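Local coordinates for protein of unknown function with a Fic domain (Bacteroides thetaiotaomicron VPI-5482, PDB 3CUC) that is of unknown function but carries a Fic domain, the helical fold of the Fic/DOC family, in a single, mostly helical chain, at residues A[32-37]-A[77-81]; A[163-167]-A[184-189]. All coordinates share one frame; numbering follows the deposited sequence.

Interaction 1: residues A[32-37]-A[77-81]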
# COMPACT_ATOMS: atom_id res chain seq x y z
N PHE A 32 11.79 -3.43 -7.52
CA PHE A 32 10.63 -3.14 -6.69
C PHE A 32 9.68 -2.14 -7.36
O PHE A 32 8.46 -2.36 -7.40
CB PHE A 32 11.04 -2.62 -5.31
CG PHE A 32 9.88 -2.11 -4.52
CD1 PHE A 32 9.05 -2.99 -3.86
CD2 PHE A 32 9.58 -0.77 -4.51
CE1 PHE A 32 7.96 -2.53 -3.16
CE2 PHE A 32 8.49 -0.29 -3.82
CZ PHE A 32 7.68 -1.18 -3.14
N LYS A 33 10.23 -1.04 -7.87
CA LYS A 33 9.44 -0.02 -8.57
C LYS A 33 8.58 -0.65 -9.66
O LYS A 33 7.39 -0.34 -9.82
CB LYS A 33 10.36 1.03 -9.21
CG LYS A 33 9.66 2.31 -9.63
CD LYS A 33 10.65 3.38 -10.11
CE LYS A 33 11.16 3.08 -11.52
NZ LYS A 33 11.96 4.20 -12.08
N LEU A 34 9.21 -1.54 -10.39
CA LEU A 34 8.56 -2.23 -11.48
C LEU A 34 7.40 -3.08 -10.95
O LEU A 34 6.24 -2.91 -11.35
CB LEU A 34 9.59 -3.13 -12.17
CG LEU A 34 9.47 -3.31 -13.68
CD1 LEU A 34 8.04 -3.65 -14.08
CD2 LEU A 34 9.99 -2.04 -14.36
N GLU A 35 7.72 -3.98 -10.03
CA GLU A 35 6.76 -4.96 -9.57
C GLU A 35 5.63 -4.36 -8.74
O GLU A 35 4.49 -4.83 -8.82
CB GLU A 35 7.47 -6.06 -8.78
CG GLU A 35 8.42 -6.88 -9.64
CD GLU A 35 8.38 -8.36 -9.34
OE1 GLU A 35 8.25 -8.73 -8.15
OE2 GLU A 35 8.47 -9.16 -10.30
N PHE A 36 5.95 -3.34 -7.95
CA PHE A 36 4.94 -2.69 -7.14
C PHE A 36 3.94 -1.94 -8.02
O PHE A 36 2.73 -2.14 -7.90
CB PHE A 36 5.57 -1.73 -6.13
CG PHE A 36 4.57 -1.05 -5.24
CD1 PHE A 36 3.62 -1.80 -4.56
CD2 PHE A 36 4.57 0.33 -5.10
CE1 PHE A 36 2.68 -1.17 -3.74
CE2 PHE A 36 3.63 0.96 -4.28
CZ PHE A 36 2.68 0.21 -3.60
N ASN A 37 4.45 -1.09 -8.91
CA ASN A 37 3.59 -0.34 -9.82
C ASN A 37 2.71 -1.27 -10.65
O ASN A 37 1.49 -1.05 -10.77
CB ASN A 37 4.42 0.58 -10.73
CG ASN A 37 4.90 1.84 -10.02
OD1 ASN A 37 4.10 2.60 -9.48
ND2 ASN A 37 6.21 2.09 -10.06
N HIS A 77 0.86 6.69 -10.46
CA HIS A 77 1.10 5.82 -9.31
C HIS A 77 2.58 5.78 -8.95
O HIS A 77 2.93 5.71 -7.77
CB HIS A 77 0.60 4.40 -9.60
CG HIS A 77 0.70 3.49 -8.42
ND1 HIS A 77 1.84 2.77 -8.15
CD2 HIS A 77 -0.18 3.19 -7.45
CE1 HIS A 77 1.65 2.05 -7.05
NE2 HIS A 77 0.43 2.29 -6.61
N ASN A 78 3.45 5.82 -9.95
CA ASN A 78 4.89 5.84 -9.66
C ASN A 78 5.32 7.16 -9.03
O ASN A 78 6.24 7.19 -8.23
CB ASN A 78 5.71 5.57 -10.92
CG ASN A 78 7.18 5.46 -10.62
OD1 ASN A 78 7.58 4.68 -9.77
ND2 ASN A 78 7.99 6.25 -11.31
N VAL A 79 4.66 8.25 -9.42
CA VAL A 79 4.88 9.55 -8.77
C VAL A 79 4.41 9.43 -7.33
O VAL A 79 5.05 9.94 -6.41
CB VAL A 79 4.15 10.71 -9.51
CG1 VAL A 79 4.23 12.00 -8.71
CG2 VAL A 79 4.73 10.91 -10.91
N GLY A 80 3.29 8.73 -7.13
CA GLY A 80 2.80 8.43 -5.79
C GLY A 80 3.81 7.68 -4.95
O GLY A 80 4.00 8.00 -3.78
N LEU A 81 4.45 6.66 -5.53
CA LEU A 81 5.48 5.90 -4.81
C LEU A 81 6.61 6.83 -4.37
O LEU A 81 7.01 6.83 -3.21
CB LEU A 81 6.03 4.75 -5.66
CG LEU A 81 7.26 3.99 -5.12
CD1 LEU A 81 6.96 3.40 -3.75
CD2 LEU A 81 7.72 2.90 -6.10

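Interaction 2: residues A[163-167]-A[184-189]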
# COMPACT_ATOMS: atom_id res chain seq x y z
N LEU A 163 -8.25 8.52 12.31
CA LEU A 163 -7.28 7.57 11.78
C LEU A 163 -5.86 8.12 11.84
O LEU A 163 -4.94 7.45 12.31
CB LEU A 163 -7.63 7.20 10.35
CG LEU A 163 -6.79 6.10 9.68
CD1 LEU A 163 -7.10 4.74 10.29
CD2 LEU A 163 -7.04 6.11 8.16
N VAL A 164 -5.68 9.35 11.35
CA VAL A 164 -4.35 9.97 11.35
C VAL A 164 -3.91 10.29 12.78
O VAL A 164 -2.75 10.07 13.13
CB VAL A 164 -4.26 11.23 10.45
CG1 VAL A 164 -4.37 10.84 8.99
CG2 VAL A 164 -5.31 12.25 10.82
N ASP A 165 -4.83 10.79 13.60
CA ASP A 165 -4.53 11.01 15.02
C ASP A 165 -4.13 9.70 15.68
O ASP A 165 -3.15 9.65 16.43
CB ASP A 165 -5.72 11.63 15.76
CG ASP A 165 -6.02 13.07 15.32
OD1 ASP A 165 -5.38 13.57 14.36
OD2 ASP A 165 -6.90 13.71 15.95
N TRP A 166 -4.87 8.63 15.40
CA TRP A 166 -4.56 7.32 15.95
C TRP A 166 -3.17 6.85 15.51
O TRP A 166 -2.37 6.37 16.33
CB TRP A 166 -5.60 6.26 15.55
CG TRP A 166 -5.06 4.87 15.70
CD1 TRP A 166 -4.96 4.15 16.85
CD2 TRP A 166 -4.51 4.05 14.66
NE1 TRP A 166 -4.39 2.93 16.60
CE2 TRP A 166 -4.10 2.84 15.26
CE3 TRP A 166 -4.31 4.23 13.29
CZ2 TRP A 166 -3.53 1.80 14.53
CZ3 TRP A 166 -3.73 3.20 12.56
CH2 TRP A 166 -3.35 2.00 13.18
N TYR A 167 -2.89 6.98 14.21
CA TYR A 167 -1.64 6.48 13.64
C TYR A 167 -0.45 7.15 14.31
O TYR A 167 0.45 6.48 14.83
CB TYR A 167 -1.59 6.71 12.12
CG TYR A 167 -0.23 6.42 11.55
CD1 TYR A 167 0.15 5.12 11.22
CD2 TYR A 167 0.71 7.44 11.37
CE1 TYR A 167 1.42 4.84 10.72
CE2 TYR A 167 1.98 7.17 10.87
CZ TYR A 167 2.33 5.87 10.55
OH TYR A 167 3.59 5.60 10.06
N LEU A 184 -2.54 -2.58 10.30
CA LEU A 184 -3.72 -1.97 10.92
C LEU A 184 -4.10 -0.66 10.24
O LEU A 184 -5.28 -0.37 10.10
CB LEU A 184 -3.50 -1.77 12.42
CG LEU A 184 -4.72 -1.74 13.34
CD1 LEU A 184 -5.73 -2.84 13.00
CD2 LEU A 184 -4.27 -1.88 14.78
N LEU A 185 -3.10 0.12 9.82
CA LEU A 185 -3.34 1.33 9.02
C LEU A 185 -4.05 1.00 7.71
O LEU A 185 -5.02 1.67 7.33
CB LEU A 185 -2.03 2.07 8.74
CG LEU A 185 -2.12 3.36 7.89
CD1 LEU A 185 -3.12 4.34 8.48
CD2 LEU A 185 -0.76 4.01 7.73
N HIS A 186 -3.56 -0.02 7.01
CA HIS A 186 -4.16 -0.50 5.77
C HIS A 186 -5.61 -0.90 6.01
O HIS A 186 -6.52 -0.47 5.29
CB HIS A 186 -3.37 -1.70 5.25
CG HIS A 186 -3.93 -2.32 4.01
ND1 HIS A 186 -5.21 -2.84 3.94
CD2 HIS A 186 -3.38 -2.55 2.79
CE1 HIS A 186 -5.42 -3.33 2.73
NE2 HIS A 186 -4.32 -3.17 2.02
N TYR A 187 -5.82 -1.72 7.04
CA TYR A 187 -7.14 -2.28 7.29
C TYR A 187 -8.17 -1.22 7.63
O TYR A 187 -9.24 -1.16 7.02
CB TYR A 187 -7.10 -3.32 8.41
CG TYR A 187 -8.43 -4.02 8.55
CD1 TYR A 187 -8.79 -5.04 7.67
CD2 TYR A 187 -9.34 -3.62 9.52
CE1 TYR A 187 -10.02 -5.67 7.78
CE2 TYR A 187 -10.57 -4.25 9.64
CZ TYR A 187 -10.91 -5.27 8.76
OH TYR A 187 -12.13 -5.90 8.89
N ARG A 188 -7.86 -0.39 8.61
CA ARG A 188 -8.76 0.68 9.02
C ARG A 188 -9.06 1.64 7.87
O ARG A 188 -10.22 1.98 7.64
CB ARG A 188 -8.18 1.44 10.22
CG ARG A 188 -8.16 0.61 11.48
CD ARG A 188 -7.63 1.38 12.66
NE ARG A 188 -7.97 0.73 13.92
CZ ARG A 188 -7.81 1.28 15.12
NH1 ARG A 188 -7.33 2.51 15.25
NH2 ARG A 188 -8.15 0.60 16.21
N TYR A 189 -8.02 2.04 7.14
CA TYR A 189 -8.21 2.89 5.96
C TYR A 189 -9.14 2.25 4.94
O TYR A 189 -10.10 2.88 4.48
CB TYR A 189 -6.87 3.23 5.28
CG TYR A 189 -7.07 3.99 3.99
CD1 TYR A 189 -7.20 5.38 4.00
CD2 TYR A 189 -7.16 3.33 2.77
CE1 TYR A 189 -7.40 6.08 2.82
CE2 TYR A 189 -7.36 4.02 1.59
CZ TYR A 189 -7.48 5.39 1.62
OH TYR A 189 -7.68 6.07 0.45

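Interaction 1: residues A[32-37]-A[77-81]
Asn37 faces both His77 and Asn78 and uses the two ends of its amide on them. Its OD1 accepts the N-H of His77 ND1 at 2.6 Å, nearly straight at 172°, and lies in the imidazole plane, while the amide itself stands almost perpendicular to that ring. Asn37 ND2 donates a hydrogen bond to Asn78 OD1 at 2.9 Å, coming from above that carbonyl's plane, and makes a weak bond back to Lys33 O one turn earlier; two good bonds and this weak one together hold the amide's rotation. Beside this polar patch Leu81 enters as a knob among Phe32, Lys33, Phe36 and Asn37: Leu81 CD1 and CD2 both lie 4.0 Å from Phe32 CE2, and CD1 is 4.1 Å from Phe36 CD2. With CG anti to the backbone N (chi1 -179°), Phe36 also brings its CE2 to 3.6 Å from His77 CE1, the two rings meeting obliquely. Further out, Leu57 touches both asparagines, Asn208 lies against both phenylalanines, and His77 packs on Ser40 and on Arg201. The axes of the two segments make an angle of 125°. This is helix-helix packing with a buried amide-imidazole link, next to a Ser-x-x-x-Glu-Gly-Asn sequence that resembles the inhibitory motif of Fic proteins and beside Arg201 of the Fic signature.

Interaction 2: residues A[163-167]-A[184-189]
Arg188 brings its guanidinium over one face of the Trp166 indole in a cation-pi contact, CZ standing 4.1 Å from the centroid of the five-membered ring. The planes are turned 45° against each other, so the group leans on the ring through NH1 instead of lying flat, and NH1 acts by its charge, without a hydrogen bond to the indole N-H. A CH-pi contact adds to this: Arg188 CD sits 4.2 Å from the centroid of the six-membered ring. With CG beside the backbone N (chi1 -69°) the arginine chain runs extended from CG to NE across the indole, and NH2 is held by Ala250 O. Helices 156-173 and 178-192, which carry these residues, form an antiparallel helical hairpin; the axes of segments 163-167 and 184-189 approach to 11.2 Å and their directions differ by 167°. In the Fic fold the second helix leads directly into the His-Pro-Phe signature loop, and Tyr189 already touches Pro194 and Phe195 of it. Apolar contacts gather round Leu185, whose two methyls have different partners. Its CD2 approaches Tyr167 CD1 at 3.8 Å, and its CD1 lies near Leu163 CG. Leu163 itself spreads its two methyls, CD1 reaching Arg188 CB at 3.5 Å and CD2 resting 4.1 Å from Tyr189 CB. On the six-membered ring of the indole, CZ2 of Trp166 is 3.8 Å from Leu184 CD2. The backbone N of Leu185 lies near the plane of the indole at its edge. Beyond the hairpin, Phe209 and Val210 of helix 199-213 pack on Tyr167.

In the fold
Interaction 1 closes before interaction 2 opens along the chain, and the two lie on opposite sides of the chain's centre, with their own centres 22 Å apart and nearest atoms about 9 Å apart. They share no helix: interaction 1 joins helices 22-42 and 68-89, interaction 2 helices 156-173 and 178-192. What links them is helix 199-213, which touches Phe32, Phe36 and His77 of interaction 1 and Tyr167, His186 and Tyr189 of interaction 2. That helix begins within the Fic signature, so helices 22-42 and 68-89 and the hairpin 156-192 are both packed against the same element of the fold.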